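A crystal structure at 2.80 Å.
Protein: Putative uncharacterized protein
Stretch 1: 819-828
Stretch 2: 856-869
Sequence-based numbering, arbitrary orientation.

Stretch 1 819-828: VGSMFDLIDN
Stretch 2, residues 856-869: LFTFEQLRLLRPYI

Residues 819-824 are helical, continuing a helix that begins earlier in the chain. Phe823 N bonds to Val819 O and Asp824 N to Gly820 O, both at 2.9 Å. Beyond them, Ile826 N and Asp827 N both bond to Phe823 O, at 3.0 and 2.9 Å. In the second stretch, Phe857 and Thr858 are extended (phi/psi -96/154 and -125/160). A weakly bonded helix follows at about 859-862. Residues 863-865 keep helical phi/psi without the regular bonds, and 866-869 are helical again.

The two stretches run in the same direction. CA of Val819 lies 7.1 Å from CA of Leu856, CA of Phe823 6.5 Å from CA of Gln861, and CA of Asp827 6.5 Å from CA of Leu864. The contact buries 526 Å² and has no hydrogen bond across it, so packing dominates.

Phe823 is the centre. Its CB points toward the second stretch, with chi1 m (-75°) and chi2 -77°. This sets one ring face against Gln861, whose CB sits 3.7 Å from the ring centroid, 16° off the normal. Leu865 and Phe857 lie at the ring edge. Phe823 CE1 is 3.9 Å from Leu865 CG, and Phe823 CE2 is 3.4 Å from Phe857 CE2. The two aromatic rings meet rim to rim, centroids 5.6 Å apart and planes at 87°.

Gln861 is p, t (54°, -170°), with chi3 -168°. This conformation carries its amide back along its own stretch. Its OE1 accepts a hydrogen bond from Thr858 N at 2.9 Å. Its NE2 lies 3.1 Å from Phe823 CD2 and 3.8 Å from Gly820 CA. Gly820 has no side chain, and the amide nitrogen packs close to its backbone.

Phe857 has CB sideways, but chi1 m (-66°) and chi2 74° bring its ring end nearer. Val819, chi1 t (173°), places CG1 over one face of that ring, 3.8 Å from the centroid and 19° off the normal. Val819 CG2 is 4.3 Å from Leu856 CB.

Leu864 and Leu865 are both m, t. Leu864 points toward the first stretch. Its CD1 lies 4.0 Å from Phe823 O and 3.9 Å from Asp827 OD2. Leu865 starts sideways, and its end comes nearer.

Ile826 (m, t) and Tyr868 (m, chi2 -69°) point toward each other's stretches. Ile826 CG2 is 4.1 Å from Tyr868 OH, at the ring edge.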

# COMPACT_ATOMS: atom_id res chain seq x y z
N VAL A 819 -17.57 -12.58 -37.41
CA VAL A 819 -16.98 -12.76 -38.73
C VAL A 819 -17.87 -12.12 -39.79
O VAL A 819 -17.42 -11.33 -40.62
CB VAL A 819 -16.76 -14.26 -39.02
CG1 VAL A 819 -16.30 -14.49 -40.45
CG2 VAL A 819 -15.75 -14.84 -38.03
N GLY A 820 -19.16 -12.46 -39.77
CA GLY A 820 -20.09 -11.88 -40.72
C GLY A 820 -20.09 -10.37 -40.70
O GLY A 820 -20.29 -9.73 -41.74
N SER A 821 -19.86 -9.77 -39.53
CA SER A 821 -19.71 -8.32 -39.46
C SER A 821 -18.43 -7.88 -40.16
O SER A 821 -18.46 -7.00 -41.02
CB SER A 821 -19.72 -7.86 -38.00
OG SER A 821 -19.62 -6.45 -37.92
N MET A 822 -17.30 -8.50 -39.81
CA MET A 822 -16.03 -8.15 -40.43
C MET A 822 -16.15 -8.14 -41.95
O MET A 822 -15.65 -7.23 -42.62
CB MET A 822 -14.93 -9.11 -39.99
CG MET A 822 -14.90 -9.40 -38.51
SD MET A 822 -13.27 -9.89 -37.92
CE MET A 822 -13.66 -10.40 -36.24
N PHE A 823 -16.82 -9.16 -42.52
CA PHE A 823 -17.07 -9.14 -43.95
C PHE A 823 -18.07 -8.05 -44.33
O PHE A 823 -17.96 -7.47 -45.41
CB PHE A 823 -17.58 -10.51 -44.42
CG PHE A 823 -16.51 -11.55 -44.50
CD1 PHE A 823 -15.61 -11.56 -45.56
CD2 PHE A 823 -16.40 -12.53 -43.53
CE1 PHE A 823 -14.63 -12.53 -45.64
CE2 PHE A 823 -15.42 -13.50 -43.61
CZ PHE A 823 -14.53 -13.50 -44.67
N ASP A 824 -19.04 -7.77 -43.46
CA ASP A 824 -19.97 -6.69 -43.72
C ASP A 824 -19.27 -5.34 -43.73
O ASP A 824 -19.73 -4.40 -44.38
CB ASP A 824 -21.09 -6.70 -42.67
CG ASP A 824 -22.17 -5.67 -42.96
OD1 ASP A 824 -22.39 -5.36 -44.15
OD2 ASP A 824 -22.79 -5.18 -42.00
N LEU A 825 -18.14 -5.23 -43.01
CA LEU A 825 -17.33 -4.02 -43.04
C LEU A 825 -16.47 -3.92 -44.29
O LEU A 825 -15.82 -2.88 -44.50
CB LEU A 825 -16.44 -3.95 -41.80
CG LEU A 825 -17.07 -3.36 -40.53
CD1 LEU A 825 -18.28 -4.15 -40.08
CD2 LEU A 825 -16.03 -3.30 -39.42
N ILE A 826 -16.44 -4.95 -45.13
CA ILE A 826 -15.65 -4.94 -46.35
C ILE A 826 -16.51 -4.96 -47.60
O ILE A 826 -16.04 -4.55 -48.67
CB ILE A 826 -14.65 -6.12 -46.38
CG1 ILE A 826 -13.82 -6.16 -45.09
CG2 ILE A 826 -13.72 -6.02 -47.58
CD1 ILE A 826 -13.06 -7.45 -44.88
N ASP A 827 -17.77 -5.42 -47.51
CA ASP A 827 -18.64 -5.46 -48.68
C ASP A 827 -18.73 -4.10 -49.35
O ASP A 827 -18.94 -4.01 -50.57
CB ASP A 827 -20.03 -5.95 -48.28
CG ASP A 827 -20.83 -6.47 -49.46
OD1 ASP A 827 -20.57 -6.05 -50.60
OD2 ASP A 827 -21.74 -7.31 -49.24
N ASN A 828 -18.58 -3.02 -48.58
CA ASN A 828 -18.60 -1.67 -49.13
C ASN A 828 -17.20 -1.23 -49.54
O ASN A 828 -16.41 -0.77 -48.71
CB ASN A 828 -19.19 -0.68 -48.11
CG ASN A 828 -18.53 -0.78 -46.75
OD1 ASN A 828 -19.08 -1.37 -45.82
ND2 ASN A 828 -17.33 -0.21 -46.63
N LEU A 856 -17.24 -21.04 -39.29
CA LEU A 856 -17.91 -19.75 -39.15
C LEU A 856 -18.06 -19.01 -40.47
O LEU A 856 -18.85 -18.07 -40.55
CB LEU A 856 -17.14 -18.88 -38.15
CG LEU A 856 -16.96 -19.49 -36.76
CD1 LEU A 856 -15.78 -18.87 -36.05
CD2 LEU A 856 -18.23 -19.32 -35.94
N PHE A 857 -17.32 -19.42 -41.50
CA PHE A 857 -17.31 -18.70 -42.77
C PHE A 857 -18.28 -19.34 -43.75
O PHE A 857 -18.59 -20.53 -43.67
CB PHE A 857 -15.89 -18.69 -43.36
CG PHE A 857 -14.90 -17.90 -42.56
CD1 PHE A 857 -14.41 -18.39 -41.36
CD2 PHE A 857 -14.46 -16.66 -43.00
CE1 PHE A 857 -13.51 -17.66 -40.61
CE2 PHE A 857 -13.55 -15.93 -42.26
CZ PHE A 857 -13.07 -16.43 -41.07
N THR A 858 -18.76 -18.53 -44.70
CA THR A 858 -19.67 -18.97 -45.73
C THR A 858 -19.10 -18.64 -47.11
O THR A 858 -18.22 -17.79 -47.25
CB THR A 858 -21.05 -18.31 -45.58
OG1 THR A 858 -20.96 -16.91 -45.83
CG2 THR A 858 -21.60 -18.53 -44.18
N PHE A 859 -19.61 -19.34 -48.12
CA PHE A 859 -19.11 -19.14 -49.48
C PHE A 859 -19.35 -17.72 -49.97
O PHE A 859 -18.49 -17.11 -50.61
CB PHE A 859 -19.76 -20.15 -50.43
CG PHE A 859 -19.50 -19.87 -51.88
CD1 PHE A 859 -18.37 -20.37 -52.51
CD2 PHE A 859 -20.39 -19.11 -52.63
CE1 PHE A 859 -18.13 -20.12 -53.85
CE2 PHE A 859 -20.15 -18.85 -53.97
CZ PHE A 859 -19.02 -19.36 -54.58
N GLU A 860 -20.54 -17.17 -49.67
CA GLU A 860 -20.89 -15.85 -50.19
C GLU A 860 -19.86 -14.80 -49.78
O GLU A 860 -19.57 -13.88 -50.55
CB GLU A 860 -22.28 -15.45 -49.70
CG GLU A 860 -23.41 -16.29 -50.28
CD GLU A 860 -23.58 -16.09 -51.78
OE1 GLU A 860 -22.88 -15.23 -52.35
OE2 GLU A 860 -24.42 -16.80 -52.38
N GLN A 861 -19.31 -14.92 -48.58
CA GLN A 861 -18.32 -13.95 -48.11
C GLN A 861 -16.90 -14.31 -48.53
O GLN A 861 -16.01 -13.46 -48.41
CB GLN A 861 -18.40 -13.81 -46.59
CG GLN A 861 -18.30 -15.11 -45.79
CD GLN A 861 -18.63 -14.95 -44.31
OE1 GLN A 861 -18.38 -15.86 -43.52
NE2 GLN A 861 -19.20 -13.81 -43.92
N LEU A 862 -16.66 -15.52 -49.02
CA LEU A 862 -15.44 -15.79 -49.76
C LEU A 862 -15.47 -15.16 -51.14
O LEU A 862 -14.41 -14.90 -51.72
CB LEU A 862 -15.20 -17.30 -49.88
CG LEU A 862 -14.32 -17.91 -48.79
CD1 LEU A 862 -14.92 -17.67 -47.41
CD2 LEU A 862 -14.14 -19.40 -49.05
N ARG A 863 -16.67 -14.91 -51.68
CA ARG A 863 -16.80 -14.22 -52.95
C ARG A 863 -16.47 -12.74 -52.84
O ARG A 863 -16.11 -12.11 -53.84
CB ARG A 863 -18.22 -14.40 -53.49
CG ARG A 863 -18.44 -13.86 -54.89
CD ARG A 863 -19.90 -14.02 -55.31
NE ARG A 863 -20.80 -13.26 -54.44
CZ ARG A 863 -22.12 -13.33 -54.49
NH1 ARG A 863 -22.72 -14.12 -55.37
NH2 ARG A 863 -22.86 -12.59 -53.66
N LEU A 864 -16.58 -12.16 -51.64
CA LEU A 864 -16.22 -10.76 -51.46
C LEU A 864 -14.71 -10.57 -51.49
O LEU A 864 -14.23 -9.50 -51.89
CB LEU A 864 -16.79 -10.23 -50.14
CG LEU A 864 -18.29 -10.43 -49.94
CD1 LEU A 864 -18.74 -9.79 -48.63
CD2 LEU A 864 -19.10 -9.88 -51.11
N LEU A 865 -13.95 -11.58 -51.08
CA LEU A 865 -12.50 -11.56 -51.22
C LEU A 865 -12.05 -11.85 -52.64
O LEU A 865 -10.86 -11.68 -52.94
CB LEU A 865 -11.87 -12.57 -50.26
CG LEU A 865 -12.25 -12.43 -48.78
CD1 LEU A 865 -11.61 -13.54 -47.96
CD2 LEU A 865 -11.85 -11.07 -48.23
N ARG A 866 -12.96 -12.28 -53.51
CA ARG A 866 -12.62 -12.65 -54.89
C ARG A 866 -11.69 -11.66 -55.59
O ARG A 866 -10.67 -12.09 -56.13
CB ARG A 866 -13.92 -12.80 -55.69
CG ARG A 866 -13.76 -13.46 -57.04
CD ARG A 866 -13.55 -14.96 -56.90
NE ARG A 866 -13.50 -15.62 -58.20
CZ ARG A 866 -12.42 -15.64 -58.99
NH1 ARG A 866 -11.30 -15.04 -58.61
NH2 ARG A 866 -12.47 -16.27 -60.15
N PRO A 867 -11.97 -10.35 -55.61
CA PRO A 867 -11.07 -9.43 -56.34
C PRO A 867 -9.67 -9.35 -55.74
O PRO A 867 -8.73 -9.01 -56.46
CB PRO A 867 -11.80 -8.09 -56.25
CG PRO A 867 -12.68 -8.20 -55.06
CD PRO A 867 -13.10 -9.63 -55.00
N TYR A 868 -9.51 -9.65 -54.45
CA TYR A 868 -8.17 -9.66 -53.87
C TYR A 868 -7.29 -10.73 -54.49
O TYR A 868 -6.07 -10.56 -54.58
CB TYR A 868 -8.25 -9.85 -52.35
CG TYR A 868 -8.76 -8.65 -51.59
CD1 TYR A 868 -7.99 -7.49 -51.49
CD2 TYR A 868 -9.99 -8.67 -50.95
CE1 TYR A 868 -8.45 -6.39 -50.79
CE2 TYR A 868 -10.45 -7.58 -50.25
CZ TYR A 868 -9.67 -6.44 -50.17
OH TYR A 868 -10.13 -5.34 -49.47
N ILE A 869 -7.89 -11.85 -54.93
CA ILE A 869 -7.10 -12.92 -55.52
C ILE A 869 -6.59 -12.51 -56.90
O ILE A 869 -5.43 -12.77 -57.25
CB ILE A 869 -7.93 -14.22 -55.60
CG1 ILE A 869 -8.16 -14.80 -54.20
CG2 ILE A 869 -7.25 -15.26 -56.48
CD1 ILE A 869 -9.34 -14.22 -53.46